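Local coordinates for regulatory protein, TetR family (Rhodobacter sphaeroides 2.4.1, PDB 3BRU) that represses transcription of its own operon, probably by binding two operator sequences in the promoter, at the interface of chains A and B. Sequence-based numbering; all coordinates share one arbitrary frame. Chains: chain A/B, Regulatory protein, TetR family.

Contact 1: the interface of chains A and B. Residues chain A 135-136, 194; chain B 46, 131-132, 135, 194, 197.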
# COMPACT_ATOMS: atom_id res chain seq x y z
N GLN A 135 -2.76 3.80 -4.11
CA GLN A 135 -3.48 2.55 -4.22
C GLN A 135 -4.79 2.61 -5.04
O GLN A 135 -5.11 1.64 -5.72
CB GLN A 135 -3.77 1.96 -2.84
CG GLN A 135 -4.15 0.50 -2.87
CD GLN A 135 -2.98 -0.45 -3.20
OE1 GLN A 135 -2.40 -0.37 -4.28
NE2 GLN A 135 -2.69 -1.39 -2.29
N GLU A 136 -5.54 3.71 -4.96
CA GLU A 136 -6.77 3.78 -5.77
C GLU A 136 -6.63 4.48 -7.13
O GLU A 136 -7.62 4.90 -7.73
CB GLU A 136 -7.93 4.36 -4.97
CG GLU A 136 -7.76 5.80 -4.54
CD GLU A 136 -8.69 6.17 -3.36
OE1 GLU A 136 -8.16 6.83 -2.41
OE2 GLU A 136 -9.92 5.79 -3.39
N LEU A 194 -0.03 0.97 5.44
CA LEU A 194 -1.20 0.24 5.01
C LEU A 194 -1.63 -0.77 6.07
O LEU A 194 -2.82 -0.79 6.47
CB LEU A 194 -0.91 -0.47 3.68
CG LEU A 194 -2.04 -1.19 2.96
CD1 LEU A 194 -1.72 -1.34 1.39
CD2 LEU A 194 -2.46 -2.56 3.59
N LYS B 46 -9.48 -1.14 -9.52
CA LYS B 46 -9.93 0.08 -8.84
C LYS B 46 -9.97 -0.07 -7.34
O LYS B 46 -9.22 0.61 -6.62
CB LYS B 46 -11.28 0.55 -9.38
CG LYS B 46 -11.21 0.98 -10.81
CD LYS B 46 -12.53 0.83 -11.48
CE LYS B 46 -12.68 1.83 -12.61
NZ LYS B 46 -14.09 1.76 -13.16
N GLY B 131 -4.43 -6.02 -0.94
CA GLY B 131 -3.79 -4.74 -0.73
C GLY B 131 -4.70 -3.57 -1.08
O GLY B 131 -4.72 -2.59 -0.35
N ASN B 132 -5.44 -3.67 -2.18
CA ASN B 132 -6.46 -2.68 -2.51
C ASN B 132 -7.53 -2.50 -1.43
O ASN B 132 -7.79 -1.35 -0.99
CB ASN B 132 -7.13 -2.96 -3.85
CG ASN B 132 -6.18 -2.76 -5.05
OD1 ASN B 132 -4.99 -2.48 -4.89
ND2 ASN B 132 -6.72 -2.94 -6.27
N GLN B 135 -6.03 -1.13 1.96
CA GLN B 135 -5.84 0.32 1.97
C GLN B 135 -7.12 1.09 2.14
O GLN B 135 -7.09 2.16 2.74
CB GLN B 135 -5.10 0.79 0.70
CG GLN B 135 -4.53 2.24 0.73
CD GLN B 135 -3.31 2.43 1.65
OE1 GLN B 135 -3.41 2.36 2.89
NE2 GLN B 135 -2.16 2.71 1.05
N LEU B 194 1.63 -1.76 -5.04
CA LEU B 194 0.97 -0.44 -5.04
C LEU B 194 1.70 0.51 -6.03
O LEU B 194 1.07 1.15 -6.90
CB LEU B 194 0.91 0.13 -3.61
CG LEU B 194 0.26 1.51 -3.34
CD1 LEU B 194 -0.01 1.76 -1.85
CD2 LEU B 194 1.09 2.68 -3.86
N LYS B 197 1.47 -0.49 -9.88
CA LYS B 197 0.15 -0.12 -10.40
C LYS B 197 0.02 1.39 -10.54
O LYS B 197 -0.66 1.88 -11.43
CB LYS B 197 -0.92 -0.69 -9.46
CG LYS B 197 -2.35 -0.46 -9.92
CD LYS B 197 -3.32 -1.40 -9.20
CE LYS B 197 -4.09 -0.67 -8.13
NZ LYS B 197 -3.34 -0.72 -6.88
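Two copies of the repressor meet here in a two-fold symmetric interface between their C-terminal regions, of the kind that holds TetR-family dimers together and is likely to help set the spacing of their DNA-binding domains. A:Gln135, at the C-terminal end of helix 129-135, reaches into chain B between B:Gly131 and B:Asn132 of the equivalent helix and B:Leu194 and B:Lys197 of helix 178-199. CG stands anti to the backbone N (chi1 -164°), and a bend at chi2 turns the amide toward these two helices. Its carbonyl OE1 accepts a hydrogen bond from the side-chain amine NZ of B:Lys197 at 2.8 Å, while NE2 makes a weak one to the backbone O of B:Gly131 at 3.0 Å, which together probably restrain the amide from flipping. The same lysine NZ also bonds the main-chain O of A:Gln135 at 3.2 Å, approaching 16° off the carbonyl plane. On its own chain it bonds OD1 of B:Asn132 at 3.1 Å, so that the asparagine probably helps to place the amine. The two copies of Gln135 pack by their aliphatic parts, with CB of A:Gln135 3.7 Å from CG of B:Gln135 and the amide planes 59° apart. B:Leu194 lies against the A:Gln135 amide, its CG 3.8 Å from CD; on the other side of the two-fold, CD1 of A:Leu194 comes to 4.1 Å from CB of B:Gln135.

Contact 2: the interface of chains A and B. Residues chain A 207, 211, 215; chain B 180-181, 184, 215.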
# COMPACT_ATOMS: atom_id res chain seq x y z
N SER A 207 7.87 -4.09 12.78
CA SER A 207 8.28 -5.25 12.01
C SER A 207 9.04 -4.82 10.75
O SER A 207 10.12 -5.34 10.47
CB SER A 207 7.07 -6.07 11.62
OG SER A 207 7.53 -7.29 11.14
N THR A 211 13.37 -5.12 10.47
CA THR A 211 13.94 -5.92 9.37
C THR A 211 14.75 -5.07 8.38
O THR A 211 15.84 -5.44 8.01
CB THR A 211 12.85 -6.81 8.74
OG1 THR A 211 12.36 -7.68 9.77
CG2 THR A 211 13.38 -7.64 7.59
N HIS A 215 19.89 -3.70 6.91
CA HIS A 215 20.62 -3.20 5.74
C HIS A 215 21.80 -2.30 6.14
O HIS A 215 22.65 -2.03 5.32
CB HIS A 215 19.71 -2.44 4.76
CG HIS A 215 18.70 -3.30 4.07
ND1 HIS A 215 19.05 -4.30 3.19
CD2 HIS A 215 17.34 -3.29 4.09
CE1 HIS A 215 17.95 -4.87 2.71
NE2 HIS A 215 16.90 -4.27 3.24
N ALA B 180 9.45 -13.12 11.28
CA ALA B 180 9.66 -11.68 11.14
C ALA B 180 10.02 -11.35 9.68
O ALA B 180 9.49 -10.42 9.09
CB ALA B 180 10.73 -11.19 12.11
N LEU B 181 10.91 -12.14 9.10
CA LEU B 181 11.29 -11.95 7.72
C LEU B 181 10.10 -12.15 6.75
O LEU B 181 9.98 -11.43 5.76
CB LEU B 181 12.48 -12.84 7.37
CG LEU B 181 13.30 -12.37 6.17
CD1 LEU B 181 13.99 -11.00 6.42
CD2 LEU B 181 14.33 -13.40 5.76
N ALA B 184 7.88 -8.98 7.02
CA ALA B 184 8.52 -7.94 6.23
C ALA B 184 8.40 -8.18 4.72
O ALA B 184 8.25 -7.22 3.97
CB ALA B 184 9.96 -7.78 6.60
N HIS B 215 19.00 -9.61 2.28
CA HIS B 215 18.85 -10.40 3.52
C HIS B 215 19.37 -11.83 3.45
O HIS B 215 19.59 -12.45 4.49
CB HIS B 215 17.39 -10.43 3.96
CG HIS B 215 16.84 -9.08 4.28
ND1 HIS B 215 17.46 -8.21 5.16
CD2 HIS B 215 15.72 -8.44 3.85
CE1 HIS B 215 16.74 -7.10 5.26
NE2 HIS B 215 15.69 -7.21 4.47
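Helix 203-212 and the following 3-10 turn 213-215 of chain A meet the N-terminal part of helix 178-199 and the 3-10 turn 213-215 of chain B. A:Thr211 is the main apolar probe: its methyl CG2 touches CB of B:Ala184 at 3.6 Å and, from another direction, the CD1 branch of B:Leu181, also at 3.6 Å. With OG1 beside the backbone N (chi1 -61°) and CG2 anti to it, the threonine presents this methyl to chain B while its hydroxyl OG1 makes a weak hydrogen bond to the backbone O of A:Ser207, one turn earlier. The small B:Ala180 and B:Ala184 probably let helix 203-212 come close to the partner helix, and A:Ser207 sits at the margin near B:Ala180. Farther along, the two copies of His215 meet at their imidazoles. The side chains cross at about a right angle, yet the ring planes are tilted only about 34° to each other, and CE1 of B:His215 lies 3.4 Å above the A:His215 plane, offset toward the rim. Their NE2 atoms are 3.4 Å apart; two protonated rings would probably disfavour this approach. On the side toward A:Thr211, CE1 of B:His215 comes to 3.3 Å from the threonine backbone O.

Contact 3: the interface of chains A and B. Residues chain A 175-176, 215; chain B 211, 214.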
# COMPACT_ATOMS: atom_id res chain seq x y z
N ASP A 175 29.20 -0.37 -0.03
CA ASP A 175 28.50 -1.36 -0.84
C ASP A 175 27.12 -0.96 -1.40
O ASP A 175 26.82 -1.20 -2.58
CB ASP A 175 28.32 -2.58 0.05
CG ASP A 175 28.43 -3.84 -0.69
OD1 ASP A 175 28.54 -4.89 -0.03
OD2 ASP A 175 28.41 -3.79 -1.93
N HIS A 176 26.28 -0.37 -0.55
CA HIS A 176 24.89 -0.04 -0.86
C HIS A 176 24.68 1.12 -1.83
O HIS A 176 25.43 2.10 -1.80
CB HIS A 176 24.15 0.28 0.44
CG HIS A 176 23.84 -0.94 1.25
ND1 HIS A 176 22.80 -1.78 0.94
CD2 HIS A 176 24.47 -1.48 2.32
CE1 HIS A 176 22.79 -2.79 1.79
NE2 HIS A 176 23.79 -2.64 2.64
N HIS A 215 19.89 -3.70 6.91
CA HIS A 215 20.62 -3.20 5.74
C HIS A 215 21.80 -2.30 6.14
O HIS A 215 22.65 -2.03 5.32
CB HIS A 215 19.71 -2.44 4.76
CG HIS A 215 18.70 -3.30 4.07
ND1 HIS A 215 19.05 -4.30 3.19
CD2 HIS A 215 17.34 -3.29 4.09
CE1 HIS A 215 17.95 -4.87 2.71
NE2 HIS A 215 16.90 -4.27 3.24
N THR B 211 16.65 -5.24 -3.41
CA THR B 211 17.09 -4.84 -2.07
C THR B 211 16.73 -5.87 -0.98
O THR B 211 17.55 -6.18 -0.13
CB THR B 211 16.55 -3.45 -1.73
OG1 THR B 211 17.21 -2.49 -2.55
CG2 THR B 211 16.80 -3.08 -0.29
N ARG B 214 18.96 -8.90 -0.34
CA ARG B 214 20.24 -8.78 0.34
C ARG B 214 20.19 -9.29 1.77
O ARG B 214 21.23 -9.42 2.39
CB ARG B 214 20.74 -7.35 0.26
CG ARG B 214 21.14 -6.98 -1.14
CD ARG B 214 21.71 -5.60 -1.21
NE ARG B 214 23.01 -5.54 -0.53
CZ ARG B 214 24.00 -4.73 -0.89
NH1 ARG B 214 23.85 -3.93 -1.94
NH2 ARG B 214 25.13 -4.72 -0.21
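The guanidinium of B:Arg214 lies nearly parallel to the imidazole of A:His176, with 18° between the planes; CE1 of the histidine sits 3.4 Å above the centre of one guanidinium face, and CB of A:Asp175 lies in plane at its edge. In the reverse sense, NH2 rides over the histidine face toward its rim, 3.8 Å from the ring centroid, in a cation-pi contact. The two side chains run past each other in opposite directions, and a bend at chi3 (69°) in the otherwise extended arginine lays its head along the ring. NH2 also faces the carboxylate of A:Asp175, forming a salt bridge to OD1 at 3.4 Å, with the carboxylate and guanidinium planes steeply turned at 72°. A lysine in place of B:Arg214 would probably keep a positive charge near A:Asp175 but lose the flat face stacked on A:His176, leaving that ring freer to turn. Beside this pair, the methyl CG2 of B:Thr211 packs 3.7 Å from CE1 of A:His215. Joining the turn 213-215 of chain B to the loop that precedes helix 178-199 of chain A, the site probably helps fasten this end of the dimer interface by charge and stacking.

Contacts 2 and 3 are neighbours, with their C-alpha centres about 13 Å apart, and share A:His215, whose ring meets the partner histidine in one and the partner threonine in the other. The C-alpha centre of contact 1 lies about 22 Å from that of contact 2 and about 27 Å from contact 3's. Helix 178-199 spans the distance, giving residues near its C-terminal end to contact 1 and near its N-terminal end to contact 2. Because the two-fold axis repeats every contact, the dimer is gripped at well-separated points, which probably limits rocking between the chains and helps set the relative placement of their helix-turn-helix domains.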